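PDB 3MFN: DUF5618 domain-containing protein from Dyadobacter fermentans, which is of unknown function but folds as a small, mostly helical protein of the DUF5618 family, found here as a two-chain assembly. Local coordinates for residues Ser100-Ala103 against Lys108-Asn111; His83-Lys88 against Ile146-Arg151. One frame throughout, in Å; residues are numbered along the deposited sequence.

Overall arrangement
From the N terminus the chain runs through helix 34-52 and a two-stranded hairpin into helix 63-85, whose last turn supplies the first half of contact 2. Helix 95-103 follows, and its end meets the start of helix 107-126 across a turn of a few residues: this is contact 1, a short local closure. Helix 132-153 then returns to helix 63-85 and completes contact 2, a much longer loop that encloses contact 1 entirely. The two centres lie about 12 Å apart and share one apolar cluster. L102 reaches both F85 and W148, and I109 leans on W148, so four successive helices are tied together at one end of the fold.

Contact 1. Residues Ser100-Ala103 against Lys108-Asn111; sequences SNLA and KILN
The junction between two consecutive helices brings L102 and A103, at the end of helix 95-103, against I109 and L110 in the first turn of helix 107-126. The backbones come close at the junction, with CA of L102 5.4 Å from CA of L110. No hydrogen bond links the two segments; three apolar touches join them. CD2 of L102 meets the branch methyl CG2 of I109 at 4.0 Å, the two side chains crossing at a slant. Higher up the same leucine, CB lies 4.3 Å from CD1 of L110. The other methyl of L110, CD2, rests 4.0 Å from CB of A103. L110 therefore divides its fork between two neighbours, which its chi1 of 175° permits by carrying CG away from the backbone N. Alanine suits position 103, since its one methyl is enough to meet CD2 of L110 on the exposed side of the junction. L102 and I109 are buried: beyond this pair, L102 packs on F85 of helix 63-85 and on W148 of helix 132-153, while I109 packs on I144, I145 and W148. The polar neighbours face elsewhere: NZ of K108 donates to the carbonyl O of D57 in the second subunit, and N111 packs there on F59. With L102 and I109 buried and A103 on the exposed side, this is a short helix-helix junction held by aliphatic contacts in a mostly helical fold.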
# COMPACT_ATOMS: atom_id res chain seq x y z
N SER A 100 9.10 -13.77 -11.93
CA SER A 100 9.35 -14.36 -13.24
C SER A 100 8.70 -15.76 -13.28
O SER A 100 8.10 -16.12 -14.30
CB SER A 100 10.84 -14.32 -13.58
OG SER A 100 11.53 -15.40 -12.99
N ASN A 101 8.68 -16.49 -12.15
CA ASN A 101 7.94 -17.76 -12.09
C ASN A 101 6.42 -17.57 -12.26
O ASN A 101 5.76 -18.37 -12.93
CB ASN A 101 8.27 -18.59 -10.81
CG ASN A 101 9.48 -19.49 -10.99
OD1 ASN A 101 9.47 -20.37 -11.83
ND2 ASN A 101 10.50 -19.27 -10.23
N LEU A 102 5.87 -16.49 -11.71
CA LEU A 102 4.46 -16.23 -11.83
C LEU A 102 4.09 -15.63 -13.19
O LEU A 102 2.97 -15.78 -13.64
CB LEU A 102 3.98 -15.31 -10.71
CG LEU A 102 3.95 -15.90 -9.29
CD1 LEU A 102 3.82 -14.78 -8.26
CD2 LEU A 102 2.81 -16.94 -9.18
N ALA A 103 5.02 -14.95 -13.84
CA ALA A 103 4.71 -14.37 -15.12
C ALA A 103 4.45 -15.50 -16.14
O ALA A 103 3.52 -15.40 -16.93
CB ALA A 103 5.78 -13.43 -15.56
N LYS A 108 -2.95 -12.22 -13.74
CA LYS A 108 -3.76 -11.76 -12.65
C LYS A 108 -3.03 -12.11 -11.36
O LYS A 108 -3.04 -11.33 -10.43
CB LYS A 108 -5.14 -12.40 -12.64
CG LYS A 108 -6.19 -11.48 -11.93
CD LYS A 108 -7.35 -12.22 -11.22
CE LYS A 108 -8.47 -11.26 -10.74
NZ LYS A 108 -7.97 -10.20 -9.76
N ILE A 109 -2.41 -13.29 -11.34
CA ILE A 109 -1.81 -13.80 -10.13
C ILE A 109 -0.49 -13.10 -9.91
O ILE A 109 -0.14 -12.82 -8.78
CB ILE A 109 -1.73 -15.34 -10.09
CG1 ILE A 109 -3.15 -15.93 -10.04
CG2 ILE A 109 -1.07 -15.87 -8.80
CD1 ILE A 109 -3.87 -15.73 -8.67
N LEU A 110 0.21 -12.78 -11.00
CA LEU A 110 1.38 -11.92 -10.94
C LEU A 110 1.05 -10.60 -10.27
O LEU A 110 1.69 -10.24 -9.26
CB LEU A 110 1.99 -11.67 -12.32
CG LEU A 110 3.17 -10.67 -12.42
CD1 LEU A 110 4.32 -11.11 -11.56
CD2 LEU A 110 3.67 -10.47 -13.98
N ASN A 111 0.05 -9.90 -10.78
CA ASN A 111 -0.29 -8.59 -10.25
C ASN A 111 -0.70 -8.72 -8.79
O ASN A 111 -0.33 -7.89 -7.98
CB ASN A 111 -1.43 -7.92 -11.03
CG ASN A 111 -1.01 -7.45 -12.41
OD1 ASN A 111 0.15 -7.24 -12.67
ND2 ASN A 111 -1.96 -7.32 -13.30

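Contact 2. Residues His83-Lys88 against Ile146-Arg151; sequences HYFGKK and IDWVER
Y84 and W148 make the central touch: CE2 of the tyrosine ring lies 3.6 Å from CH2 of the indole. Their planes are nearly perpendicular, at 86°, with the centroid of the tyrosine ring 5.4 Å from that of the six-membered indole ring. The approach is oblique, the CD2-CE2 side of the tyrosine meeting the CZ3-CH2 bond of the indole. F85 joins from the next position, its CZ lying 4.1 Å from CH2 of W148, at the indole edge and near its plane. Nearer the backbones, CB of Y84 sits 4.0 Å from CG1 of V149, a compact branched residue that suits the close approach of the helices. With chi1 of Y84 at -179°, CG lies anti to the backbone N, which places the ring beside the indole of W148. The phenol end of Y84 is held separately, its OH hydrogen-bonded to OE1 of Q105 and to NE of R152, so a tyrosine can pack through its ring yet keep a polar tip. CD2 of Y84 also lies 3.7 Å above one face of the F85 ring, offset toward its rim, so the two consecutive aromatic residues pack on each other as well as on W148. G86 then leaves the helix with a positive phi of 74°, a conformation that glycine adopts easily. Farther out, F85 packs on W97, N101 and L102 of helix 95-103, V149 touches A80 and L81 within helix 63-85, and I146 touches V35 and A38 of helix 34-52.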
# COMPACT_ATOMS: atom_id res chain seq x y z
N HIS A 83 7.08 -24.04 -2.01
CA HIS A 83 6.68 -25.42 -2.10
C HIS A 83 6.18 -25.75 -3.50
O HIS A 83 6.44 -26.80 -3.98
CB HIS A 83 5.63 -25.85 -1.05
CG HIS A 83 5.33 -27.32 -1.12
ND1 HIS A 83 6.00 -28.25 -0.34
CD2 HIS A 83 4.47 -28.02 -1.89
CE1 HIS A 83 5.56 -29.46 -0.63
NE2 HIS A 83 4.62 -29.35 -1.56
N TYR A 84 5.50 -24.82 -4.17
CA TYR A 84 4.98 -25.09 -5.52
C TYR A 84 6.09 -25.04 -6.61
O TYR A 84 6.13 -25.89 -7.52
CB TYR A 84 3.87 -24.08 -5.85
CG TYR A 84 3.24 -24.26 -7.22
CD1 TYR A 84 2.70 -25.47 -7.59
CD2 TYR A 84 3.15 -23.21 -8.12
CE1 TYR A 84 2.09 -25.66 -8.88
CE2 TYR A 84 2.55 -23.38 -9.40
CZ TYR A 84 2.03 -24.60 -9.76
OH TYR A 84 1.45 -24.78 -10.99
N PHE A 85 6.95 -24.02 -6.54
CA PHE A 85 7.93 -23.76 -7.61
C PHE A 85 9.27 -24.48 -7.35
O PHE A 85 10.12 -24.63 -8.24
CB PHE A 85 8.18 -22.25 -7.73
CG PHE A 85 7.02 -21.47 -8.35
CD1 PHE A 85 6.49 -21.84 -9.55
CD2 PHE A 85 6.54 -20.35 -7.73
CE1 PHE A 85 5.46 -21.12 -10.11
CE2 PHE A 85 5.55 -19.63 -8.29
CZ PHE A 85 4.99 -20.02 -9.46
N GLY A 86 9.45 -24.91 -6.11
CA GLY A 86 10.64 -25.61 -5.71
C GLY A 86 11.82 -24.67 -5.57
O GLY A 86 11.72 -23.57 -4.96
N LYS A 87 12.94 -25.07 -6.16
CA LYS A 87 14.21 -24.49 -5.76
C LYS A 87 14.88 -23.76 -6.89
O LYS A 87 14.68 -24.09 -8.06
CB LYS A 87 15.10 -25.57 -5.16
CG LYS A 87 14.52 -26.14 -3.83
CD LYS A 87 15.56 -26.23 -2.70
CE LYS A 87 14.89 -26.37 -1.30
NZ LYS A 87 14.82 -25.12 -0.48
N LYS A 88 15.62 -22.71 -6.55
CA LYS A 88 16.40 -21.96 -7.51
C LYS A 88 17.80 -22.52 -7.46
O LYS A 88 18.33 -22.80 -6.37
CB LYS A 88 16.35 -20.47 -7.18
CG LYS A 88 17.63 -19.72 -7.35
CD LYS A 88 17.47 -18.26 -6.89
CE LYS A 88 17.52 -17.29 -8.05
NZ LYS A 88 18.91 -16.96 -8.30
N ILE A 146 -2.34 -18.03 -1.86
CA ILE A 146 -2.22 -19.35 -1.23
C ILE A 146 -3.25 -20.31 -1.84
O ILE A 146 -2.92 -21.46 -2.09
CB ILE A 146 -2.34 -19.28 0.28
CG1 ILE A 146 -1.14 -18.51 0.83
CG2 ILE A 146 -2.45 -20.73 0.81
CD1 ILE A 146 -1.21 -18.02 2.26
N ASP A 147 -4.46 -19.83 -2.10
CA ASP A 147 -5.48 -20.69 -2.70
C ASP A 147 -5.10 -21.06 -4.12
O ASP A 147 -5.35 -22.17 -4.56
CB ASP A 147 -6.84 -19.99 -2.77
CG ASP A 147 -7.47 -19.76 -1.41
OD1 ASP A 147 -6.99 -20.28 -0.34
OD2 ASP A 147 -8.49 -19.03 -1.41
N TRP A 148 -4.49 -20.13 -4.85
CA TRP A 148 -4.04 -20.44 -6.20
C TRP A 148 -3.05 -21.63 -6.18
O TRP A 148 -3.17 -22.58 -6.97
CB TRP A 148 -3.40 -19.20 -6.83
CG TRP A 148 -2.84 -19.42 -8.18
CD1 TRP A 148 -3.52 -19.36 -9.36
CD2 TRP A 148 -1.48 -19.70 -8.52
NE1 TRP A 148 -2.65 -19.57 -10.42
CE2 TRP A 148 -1.40 -19.78 -9.93
CE3 TRP A 148 -0.30 -19.85 -7.77
CZ2 TRP A 148 -0.21 -20.07 -10.60
CZ3 TRP A 148 0.90 -20.13 -8.45
CH2 TRP A 148 0.92 -20.24 -9.86
N VAL A 149 -2.09 -21.58 -5.27
CA VAL A 149 -1.14 -22.69 -5.05
C VAL A 149 -1.86 -23.99 -4.72
O VAL A 149 -1.68 -24.99 -5.42
CB VAL A 149 -0.12 -22.35 -3.95
CG1 VAL A 149 0.67 -23.57 -3.53
CG2 VAL A 149 0.85 -21.21 -4.44
N GLU A 150 -2.70 -23.98 -3.68
CA GLU A 150 -3.45 -25.18 -3.30
C GLU A 150 -4.11 -25.78 -4.54
O GLU A 150 -3.99 -26.97 -4.82
CB GLU A 150 -4.54 -24.85 -2.27
CG GLU A 150 -5.28 -26.12 -1.76
CD GLU A 150 -6.45 -25.85 -0.80
OE1 GLU A 150 -7.07 -24.79 -0.91
OE2 GLU A 150 -6.78 -26.75 0.04
N ARG A 151 -4.78 -24.92 -5.28
CA ARG A 151 -5.58 -25.28 -6.40
C ARG A 151 -4.80 -25.73 -7.64
O ARG A 151 -5.37 -26.43 -8.46
CB ARG A 151 -6.43 -24.07 -6.75
CG ARG A 151 -7.46 -24.29 -7.78
CD ARG A 151 -8.35 -23.06 -7.82
NE ARG A 151 -7.78 -22.05 -8.69
CZ ARG A 151 -7.50 -20.79 -8.37
NH1 ARG A 151 -6.99 -20.00 -9.31
NH2 ARG A 151 -7.74 -20.30 -7.15